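Alcohol dehydrogenase (Thermus sp., PDB 4CPD) probably catalyses the NAD-dependent oxidation of alcohols, and the reverse reduction, as a thermophilic zinc-containing medium-chain dehydrogenase. Local coordinates at residues G58-V62 with I148-I153; H86-G90 with P129-N134; L154-G159 with Y298-V302. Residues are numbered along the deposited sequence.

Interaction 1: G58-V62 with I148-I153; sequences GHEFV and IFAGDI. With ZN (zinc ion), chain E.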
loop_
_atom_site.group_PDB
_atom_site.type_symbol
_atom_site.label_atom_id
_atom_site.label_comp_id
_atom_site.label_asym_id
_atom_site.label_seq_id
_atom_site.Cartn_x
_atom_site.Cartn_y
_atom_site.Cartn_z
ATOM N N GLY A 58 20.297 17.316 -15.666
ATOM C CA GLY A 58 19.294 18.105 -14.935
ATOM C C GLY A 58 17.851 17.900 -15.379
ATOM O O GLY A 58 17.573 17.720 -16.575
ATOM N N HIS A 59 16.929 17.903 -14.409
ATOM C CA HIS A 59 15.504 17.739 -14.694
ATOM C C HIS A 59 14.616 18.683 -13.871
ATOM O O HIS A 59 13.384 18.538 -13.867
ATOM C CB HIS A 59 15.113 16.300 -14.405
ATOM C CG HIS A 59 15.565 15.842 -13.068
ATOM N ND1 HIS A 59 16.744 15.152 -12.896
ATOM C CD2 HIS A 59 15.043 16.032 -11.837
ATOM C CE1 HIS A 59 16.912 14.912 -11.610
ATOM N NE2 HIS A 59 15.898 15.443 -10.948
ATOM N N GLU A 60 15.240 19.627 -13.165
ATOM C CA GLU A 60 14.515 20.653 -12.453
ATOM C C GLU A 60 14.635 22.023 -13.167
ATOM O O GLU A 60 15.746 22.510 -13.344
ATOM C CB GLU A 60 15.082 20.781 -11.082
ATOM C CG GLU A 60 14.797 19.638 -10.131
ATOM C CD GLU A 60 15.565 19.851 -8.836
ATOM O OE1 GLU A 60 16.803 19.755 -8.846
ATOM O OE2 GLU A 60 14.965 20.150 -7.800
ATOM N N PHE A 61 13.499 22.612 -13.574
ATOM C CA PHE A 61 13.524 23.873 -14.289
ATOM C C PHE A 61 12.290 24.739 -14.124
ATOM O O PHE A 61 11.183 24.262 -13.849
ATOM C CB PHE A 61 13.691 23.608 -15.767
ATOM C CG PHE A 61 12.481 23.005 -16.413
ATOM C CD1 PHE A 61 12.223 21.671 -16.299
ATOM C CD2 PHE A 61 11.613 23.784 -17.124
ATOM C CE1 PHE A 61 11.106 21.116 -16.883
ATOM C CE2 PHE A 61 10.489 23.248 -17.721
ATOM C CZ PHE A 61 10.227 21.913 -17.594
ATOM N N VAL A 62 12.512 26.028 -14.324
ATOM C CA VAL A 62 11.446 26.999 -14.568
ATOM C C VAL A 62 11.966 27.980 -15.610
ATOM O O VAL A 62 13.147 28.337 -15.603
ATOM C CB VAL A 62 11.034 27.746 -13.265
ATOM C CG1 VAL A 62 12.255 28.325 -12.566
ATOM C CG2 VAL A 62 9.963 28.806 -13.559
ATOM N N ILE A 148 9.632 26.506 -9.147
ATOM C CA ILE A 148 10.447 25.408 -9.674
ATOM C C ILE A 148 10.246 24.094 -8.906
ATOM O O ILE A 148 10.250 23.026 -9.491
ATOM C CB ILE A 148 11.934 25.780 -9.780
ATOM C CG1 ILE A 148 12.728 24.626 -10.388
ATOM C CG2 ILE A 148 12.518 26.146 -8.425
ATOM C CD1 ILE A 148 14.104 25.037 -10.852
ATOM N N PHE A 149 9.983 24.192 -7.624
ATOM C CA PHE A 149 9.827 23.016 -6.762
ATOM C C PHE A 149 8.619 22.140 -7.086
ATOM O O PHE A 149 8.635 20.919 -6.875
ATOM C CB PHE A 149 9.793 23.461 -5.330
ATOM C CG PHE A 149 11.079 24.074 -4.890
ATOM C CD1 PHE A 149 11.352 25.403 -5.102
ATOM C CD2 PHE A 149 12.055 23.291 -4.349
ATOM C CE1 PHE A 149 12.567 25.950 -4.720
ATOM C CE2 PHE A 149 13.270 23.831 -3.950
ATOM C CZ PHE A 149 13.525 25.171 -4.134
ATOM N N ALA A 150 7.600 22.753 -7.675
ATOM C CA ALA A 150 6.415 22.026 -8.102
ATOM C C ALA A 150 6.723 20.919 -9.109
ATOM O O ALA A 150 5.989 19.917 -9.182
ATOM C CB ALA A 150 5.405 22.988 -8.690
ATOM N N GLY A 151 7.783 21.113 -9.890
ATOM C CA GLY A 151 8.119 20.171 -10.933
ATOM C C GLY A 151 8.760 18.888 -10.449
ATOM O O GLY A 151 8.740 17.875 -11.199
ATOM N N ASP A 152 9.307 18.904 -9.219
ATOM C CA ASP A 152 10.032 17.714 -8.732
ATOM C C ASP A 152 9.881 17.507 -7.240
ATOM O O ASP A 152 8.950 16.834 -6.825
ATOM C CB ASP A 152 11.494 17.766 -9.211
ATOM C CG ASP A 152 12.308 16.621 -8.760
ATOM O OD1 ASP A 152 11.821 15.768 -7.992
ATOM O OD2 ASP A 152 13.487 16.595 -9.153
ATOM N N ILE A 153 10.758 18.070 -6.428
ATOM C CA ILE A 153 10.836 17.614 -5.030
ATOM C C ILE A 153 9.615 17.926 -4.113
ATOM O O ILE A 153 9.323 17.167 -3.193
ATOM C CB ILE A 153 12.120 18.073 -4.350
ATOM C CG1 ILE A 153 12.218 19.591 -4.347
ATOM C CG2 ILE A 153 13.343 17.487 -5.042
ATOM C CD1 ILE A 153 13.211 20.060 -3.303
HETATM ZN ZN ZN E . 14.851 15.262 -8.953
HETATM O O HOH W 1 13.869 12.990 -9.052
#

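Interaction 2: H86-G90 with P129-N134; sequences HIACG and PFSNVN. With ZN (zinc ion), chain F.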
loop_
_atom_site.group_PDB
_atom_site.type_symbol
_atom_site.label_atom_id
_atom_site.label_comp_id
_atom_site.label_asym_id
_atom_site.label_seq_id
_atom_site.Cartn_x
_atom_site.Cartn_y
_atom_site.Cartn_z
ATOM N N HIS A 86 9.568 14.275 -15.154
ATOM C CA HIS A 86 9.428 13.112 -15.958
ATOM C C HIS A 86 8.323 13.369 -16.971
ATOM O O HIS A 86 7.374 14.047 -16.676
ATOM C CB HIS A 86 9.124 11.897 -15.079
ATOM C CG HIS A 86 7.798 11.973 -14.390
ATOM N ND1 HIS A 86 7.611 12.662 -13.216
ATOM C CD2 HIS A 86 6.594 11.440 -14.706
ATOM C CE1 HIS A 86 6.353 12.542 -12.833
ATOM N NE2 HIS A 86 5.710 11.820 -13.725
ATOM N N ILE A 87 8.450 12.794 -18.161
ATOM C CA ILE A 87 7.551 13.101 -19.253
ATOM C C ILE A 87 6.573 11.986 -19.455
ATOM O O ILE A 87 6.815 10.866 -19.041
ATOM C CB ILE A 87 8.305 13.371 -20.578
ATOM C CG1 ILE A 87 9.034 12.118 -21.078
ATOM C CG2 ILE A 87 9.343 14.458 -20.384
ATOM C CD1 ILE A 87 9.280 12.128 -22.582
ATOM N N ALA A 88 5.479 12.319 -20.125
ATOM C CA ALA A 88 4.348 11.447 -20.269
ATOM C C ALA A 88 3.623 11.810 -21.537
ATOM O O ALA A 88 3.643 12.957 -21.942
ATOM C CB ALA A 88 3.417 11.566 -19.082
ATOM N N CYS A 89 2.982 10.825 -22.146
ATOM C CA CYS A 89 2.483 10.950 -23.489
ATOM C C CYS A 89 1.021 11.338 -23.496
ATOM O O CYS A 89 0.549 11.935 -24.454
ATOM C CB CYS A 89 2.684 9.611 -24.239
ATOM S SG CYS A 89 1.461 8.308 -23.868
ATOM N N GLY A 90 0.287 10.895 -22.482
ATOM C CA GLY A 90 -1.107 11.246 -22.338
ATOM C C GLY A 90 -2.107 10.314 -23.016
ATOM O O GLY A 90 -3.337 10.501 -22.881
ATOM N N PRO A 129 8.782 17.530 -24.922
ATOM C CA PRO A 129 7.767 16.824 -25.717
ATOM C C PRO A 129 6.401 16.767 -25.088
ATOM O O PRO A 129 6.297 16.798 -23.889
ATOM C CB PRO A 129 8.302 15.399 -25.787
ATOM C CG PRO A 129 9.195 15.272 -24.609
ATOM C CD PRO A 129 9.798 16.613 -24.384
ATOM N N PHE A 130 5.363 16.660 -25.906
ATOM C CA PHE A 130 3.999 16.579 -25.398
ATOM C C PHE A 130 3.747 17.699 -24.351
ATOM O O PHE A 130 3.233 17.462 -23.251
ATOM C CB PHE A 130 3.745 15.187 -24.770
ATOM C CG PHE A 130 3.997 14.013 -25.690
ATOM C CD1 PHE A 130 3.200 13.794 -26.816
ATOM C CD2 PHE A 130 5.006 13.090 -25.393
ATOM C CE1 PHE A 130 3.431 12.699 -27.641
ATOM C CE2 PHE A 130 5.235 11.986 -26.204
ATOM C CZ PHE A 130 4.448 11.792 -27.329
ATOM N N SER A 131 4.112 18.928 -24.691
ATOM C CA SER A 131 4.046 20.027 -23.726
ATOM C C SER A 131 2.616 20.293 -23.244
ATOM O O SER A 131 2.407 20.869 -22.164
ATOM C CB SER A 131 4.659 21.306 -24.312
ATOM O OG SER A 131 3.962 21.722 -25.484
ATOM N N ASN A 132 1.650 19.867 -24.053
ATOM C CA ASN A 132 0.254 19.808 -23.651
ATOM C C ASN A 132 0.048 19.014 -22.379
ATOM O O ASN A 132 -0.861 19.312 -21.613
ATOM C CB ASN A 132 -0.632 19.209 -24.750
ATOM C CG ASN A 132 -0.168 17.811 -25.219
ATOM O OD1 ASN A 132 1.012 17.590 -25.544
ATOM N ND2 ASN A 132 -1.114 16.869 -25.281
ATOM N N VAL A 133 0.874 18.004 -22.159
ATOM C CA VAL A 133 0.810 17.193 -20.952
ATOM C C VAL A 133 1.845 17.625 -19.911
ATOM O O VAL A 133 1.572 17.622 -18.708
ATOM C CB VAL A 133 1.089 15.726 -21.330
ATOM C CG1 VAL A 133 1.233 14.846 -20.109
ATOM C CG2 VAL A 133 -0.002 15.205 -22.248
ATOM N N ASN A 134 3.041 17.963 -20.379
ATOM C CA ASN A 134 4.202 18.095 -19.511
ATOM C C ASN A 134 4.592 19.492 -19.047
ATOM O O ASN A 134 5.666 19.647 -18.462
ATOM C CB ASN A 134 5.380 17.461 -20.226
ATOM C CG ASN A 134 5.133 16.004 -20.535
ATOM O OD1 ASN A 134 5.098 15.570 -21.689
ATOM N ND2 ASN A 134 4.961 15.241 -19.495
HETATM ZN ZN ZN F . 1.865 7.632 -21.698
#

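Interaction 3: L154-G159 with Y298-V302; sequences LSTAYG and YIDAV. With NAD (nicotinamide-adenine-dinucleotide), chain G.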
loop_
_atom_site.group_PDB
_atom_site.type_symbol
_atom_site.label_atom_id
_atom_site.label_comp_id
_atom_site.label_asym_id
_atom_site.label_seq_id
_atom_site.Cartn_x
_atom_site.Cartn_y
_atom_site.Cartn_z
ATOM N N LEU A 154 8.898 19.019 -4.378
ATOM C CA LEU A 154 7.707 19.336 -3.606
ATOM C C LEU A 154 6.555 18.404 -3.978
ATOM O O LEU A 154 5.872 17.864 -3.123
ATOM C CB LEU A 154 7.296 20.804 -3.789
ATOM C CG LEU A 154 6.046 21.246 -3.033
ATOM C CD1 LEU A 154 6.138 20.872 -1.556
ATOM C CD2 LEU A 154 5.834 22.728 -3.178
ATOM N N SER A 155 6.331 18.213 -5.264
ATOM C CA SER A 155 5.251 17.324 -5.703
ATOM C C SER A 155 5.540 15.863 -5.327
ATOM O O SER A 155 4.628 15.081 -5.142
ATOM C CB SER A 155 5.046 17.470 -7.206
ATOM O OG SER A 155 4.573 18.766 -7.518
ATOM N N THR A 156 6.815 15.523 -5.210
ATOM C CA THR A 156 7.223 14.208 -4.773
ATOM C C THR A 156 6.792 13.972 -3.326
ATOM O O THR A 156 6.157 12.968 -3.005
ATOM C CB THR A 156 8.757 14.027 -4.944
ATOM O OG1 THR A 156 9.064 13.995 -6.336
ATOM C CG2 THR A 156 9.233 12.758 -4.365
ATOM N N ALA A 157 7.172 14.891 -2.457
ATOM C CA ALA A 157 6.812 14.805 -1.041
ATOM C C ALA A 157 5.275 14.907 -0.842
ATOM O O ALA A 157 4.671 14.152 -0.109
ATOM C CB ALA A 157 7.507 15.910 -0.290
ATOM N N TYR A 158 4.658 15.863 -1.503
ATOM C CA TYR A 158 3.213 16.030 -1.468
ATOM C C TYR A 158 2.557 14.700 -1.842
ATOM O O TYR A 158 1.713 14.169 -1.098
ATOM C CB TYR A 158 2.821 17.114 -2.456
ATOM C CG TYR A 158 1.406 17.487 -2.416
ATOM C CD1 TYR A 158 0.951 18.404 -1.488
ATOM C CD2 TYR A 158 0.487 16.949 -3.332
ATOM C CE1 TYR A 158 -0.401 18.781 -1.452
ATOM C CE2 TYR A 158 -0.856 17.318 -3.316
ATOM C CZ TYR A 158 -1.303 18.233 -2.377
ATOM O OH TYR A 158 -2.641 18.581 -2.343
ATOM N N GLY A 159 2.962 14.158 -2.989
ATOM C CA GLY A 159 2.392 12.927 -3.520
ATOM C C GLY A 159 2.546 11.810 -2.499
ATOM O O GLY A 159 1.580 11.089 -2.189
ATOM N N TYR A 298 -0.461 15.763 -9.157
ATOM C CA TYR A 298 -0.487 16.697 -8.047
ATOM C C TYR A 298 -0.104 18.121 -8.396
ATOM O O TYR A 298 -0.382 19.033 -7.647
ATOM C CB TYR A 298 0.474 16.192 -6.975
ATOM C CG TYR A 298 0.152 14.773 -6.557
ATOM C CD1 TYR A 298 -1.049 14.485 -5.920
ATOM C CD2 TYR A 298 1.035 13.727 -6.807
ATOM C CE1 TYR A 298 -1.360 13.198 -5.544
ATOM C CE2 TYR A 298 0.726 12.435 -6.442
ATOM C CZ TYR A 298 -0.470 12.186 -5.817
ATOM O OH TYR A 298 -0.793 10.927 -5.437
ATOM N N ILE A 299 0.545 18.326 -9.523
ATOM C CA ILE A 299 1.179 19.612 -9.802
ATOM C C ILE A 299 0.214 20.798 -9.770
ATOM O O ILE A 299 0.588 21.851 -9.331
ATOM C CB ILE A 299 1.933 19.576 -11.144
ATOM C CG1 ILE A 299 2.864 20.768 -11.260
ATOM C CG2 ILE A 299 0.959 19.561 -12.318
ATOM C CD1 ILE A 299 3.849 20.621 -12.390
ATOM N N ASP A 300 -1.030 20.626 -10.200
ATOM C CA ASP A 300 -1.971 21.758 -10.240
ATOM C C ASP A 300 -2.298 22.235 -8.828
ATOM O O ASP A 300 -2.323 23.444 -8.577
ATOM C CB ASP A 300 -3.230 21.410 -11.035
ATOM C CG ASP A 300 -2.925 21.159 -12.522
ATOM O OD1 ASP A 300 -2.385 22.066 -13.177
ATOM O OD2 ASP A 300 -3.156 20.037 -13.043
ATOM N N ALA A 301 -2.495 21.288 -7.909
ATOM C CA ALA A 301 -2.786 21.620 -6.523
ATOM C C ALA A 301 -1.587 22.231 -5.863
ATOM O O ALA A 301 -1.720 23.141 -5.068
ATOM C CB ALA A 301 -3.211 20.398 -5.756
ATOM N N VAL A 302 -0.405 21.724 -6.183
ATOM C CA VAL A 302 0.815 22.240 -5.557
ATOM C C VAL A 302 1.017 23.702 -5.958
ATOM O O VAL A 302 1.209 24.561 -5.126
ATOM C CB VAL A 302 2.028 21.371 -5.926
ATOM C CG1 VAL A 302 3.329 22.044 -5.525
ATOM C CG2 VAL A 302 1.903 20.021 -5.240
HETATM P PA NAD G . 19.792 14.165 -0.327
HETATM O O1A NAD G . 20.237 15.612 -0.550
HETATM O O2A NAD G . 20.803 13.037 -0.504
HETATM O O5B NAD G . 19.064 13.943 1.102
HETATM C C5B NAD G . 19.209 12.716 1.817
HETATM C C4B NAD G . 19.130 12.977 3.318
HETATM O O4B NAD G . 18.958 11.739 4.020
HETATM C C3B NAD G . 20.415 13.633 3.836
HETATM O O3B NAD G . 20.166 14.710 4.754
HETATM C C2B NAD G . 21.113 12.521 4.567
HETATM O O2B NAD G . 21.930 13.013 5.633
HETATM C C1B NAD G . 19.932 11.708 5.060
HETATM N N9A NAD G . 20.353 10.337 5.348
HETATM C C8A NAD G . 21.166 9.593 4.569
HETATM N N7A NAD G . 21.348 8.384 5.151
HETATM C C5A NAD G . 20.642 8.355 6.305
HETATM C C6A NAD G . 20.391 7.379 7.384
HETATM N N6A NAD G . 20.968 6.169 7.304
HETATM N N1A NAD G . 19.593 7.724 8.429
HETATM C C2A NAD G . 19.018 8.940 8.498
HETATM N N3A NAD G . 19.206 9.881 7.543
HETATM C C4A NAD G . 19.987 9.653 6.442
HETATM O O3 NAD G . 18.575 13.812 -1.339
HETATM P PN NAD G . 17.182 14.607 -1.581
HETATM O O1N NAD G . 17.507 15.633 -2.649
HETATM O O2N NAD G . 16.486 14.946 -0.259
HETATM O O5D NAD G . 16.283 13.419 -2.211
HETATM C C5D NAD G . 15.694 12.483 -1.287
HETATM C C4D NAD G . 15.574 11.048 -1.795
HETATM O O4D NAD G . 14.365 10.946 -2.560
HETATM C C3D NAD G . 16.715 10.600 -2.710
HETATM O O3D NAD G . 16.930 9.192 -2.511
HETATM C C2D NAD G . 16.195 10.929 -4.113
HETATM O O2D NAD G . 16.816 10.203 -5.204
HETATM C C1D NAD G . 14.712 10.605 -3.920
HETATM N N1N NAD G . 13.818 11.255 -4.893
HETATM C C2N NAD G . 12.833 10.472 -5.342
HETATM C C3N NAD G . 11.898 10.922 -6.262
HETATM C C7N NAD G . 10.837 9.938 -6.664
HETATM O O7N NAD G . 10.289 10.002 -7.753
HETATM N N7N NAD G . 10.500 8.995 -5.763
HETATM C C4N NAD G . 11.984 12.244 -6.731
HETATM C C5N NAD G . 13.019 13.058 -6.255
HETATM C C6N NAD G . 13.936 12.538 -5.326
#

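Interaction 1: G58-V62 with I148-I153
The zinc ion next to the NAD site is bound jointly by these two segments. His59 lies near the start of 58-62, and its chi1 of 50° (p) swings the imidazole so that NE2 lies 2.3 Å from ZN. Asp152 sits at the N-cap position of helix 153-163, yet its carboxylate makes no capping bond: the t rotamer sends it to the metal, with OD2 1.9 Å from ZN. His59 NE2 and Asp152 OD2 are 3.2 Å apart because they share that ion. A water O 2.5 Å from ZN and Cys38 SG complete the coordination, and the bound NAD touches Asp152.

Beside the metal, Glu60, with chi1 m and chi2 t, lays its CG 3.5 Å from Asp152 OD2; chi3 of -69° then turns the carboxylate toward a salt bridge with Lys340. Farther along the strand the contact becomes apolar. Ile148, with both chi angles t, stretches its CD1 onto the backbone of the strand, 3.7 Å from Phe61 CA and 3.8 Å from Glu60 C, while its CB rests 3.8 Å from Val62 CG1.

No direct polar bond joins the two segments; metal coordination and a small greasy patch do the joining. The chemistry implies a zinc site with one position held by water, as at the catalytic zinc of this family, and that position is consistent with where an alcohol would bind.

Interaction 2: H86-G90 with P129-N134
A short helical turn, 131-134, fits against the chain that runs from strand 86-87 into the second zinc site. Ile87 is the first bump: its CD1 reaches Pro129 CG at 3.7 Å. Asn134 comes in behind it, its side chain lying beside the backbone of Ile87 and Ala88. Val133 spreads its two methyls along the bend, CG1 4.1 Å from Ala88 CB and CG2 4.1 Å from Gly90 CA. That hollow exists because Gly90 has no side chain; a CB there would come within 2.9 Å of Val133 CG2, and the backbone angles call for glycine as well. The ring of Phe130 lies flat against the turn, with Cys89 CA over its face in a CH-pi contact, 4.0 Å from the centroid. Cys89 CB touches the same ring, and Cys89 SG binds ZN at 2.3 Å. With Cys92, Cys95 and Cys103 it forms the four-cysteine structural zinc site typical of zinc-containing alcohol dehydrogenases, here held within the GroES-like part of the chain, against the 131-134 turn.

Interaction 3: L154-G159 with Y298-V302
Two helices cross at the junction of the GroES-like and Rossmann-type parts of this medium-chain dehydrogenase: 154-159, from the helix that follows the zinc ligand Asp152, and 298-302, from the helix that follows the last strand of the parallel NAD-binding sheet. Their axes approach to 9.8 Å at 104°, steep enough that a few side chains carry the contact.

Tyr298 comes first. Its ring lies over the backbone of Gly159, whose CA is 3.7 Å from the centroid in a CH-pi contact; a CB on Gly159 would run into the ring. The hydroxyl of Tyr298 is hydrogen-bonded to Gln163, one turn beyond Gly159, while its CB packs 3.7 Å from Tyr158 CD2. Ile299 points its side chain away, but its backbone makes the closest CA approach, 6.2 Å from CA of Ser155. Asp300 faces outward and pairs with Arg136 in a salt bridge. At Ala301 the methyl meets the far end of Tyr158, CB 3.9 Å from OH. Val302 then wedges between Leu154, Ser155 and Tyr158: its CG2 sits over the Tyr158 ring, 4.0 Å from the centroid and 20° off the normal, and also lies 3.7 Å from Ser155 OG, which is itself hydrogen-bonded to Ala150 O. The other methyl finishes the walk, with Val302 CG1 3.5 Å from Leu154 CD2.

Interactions 1 and 3 form one continuous block, their centres 11 Å apart: residues 148-153 lead directly into helix 153-163, Ala150 O is 2.5 Å from Ser155 OG in a probable hydrogen bond, and Ala150 CB packs 3.9 Å from Val302 CG1. Within about one helical turn the chain thus passes from the zinc ligand Asp152 of interaction 1 to Thr156 in interaction 3; Thr156 OG1 lies 3.4 Å from NAD C4N. Interaction 2 is nested in the chain between the segments of interaction 1, yet stands apart, with centres 15 Å from interaction 1 and 17 Å from interaction 3. It serves the other zinc; its nearest atoms to them are about 5 and 6 Å away, respectively.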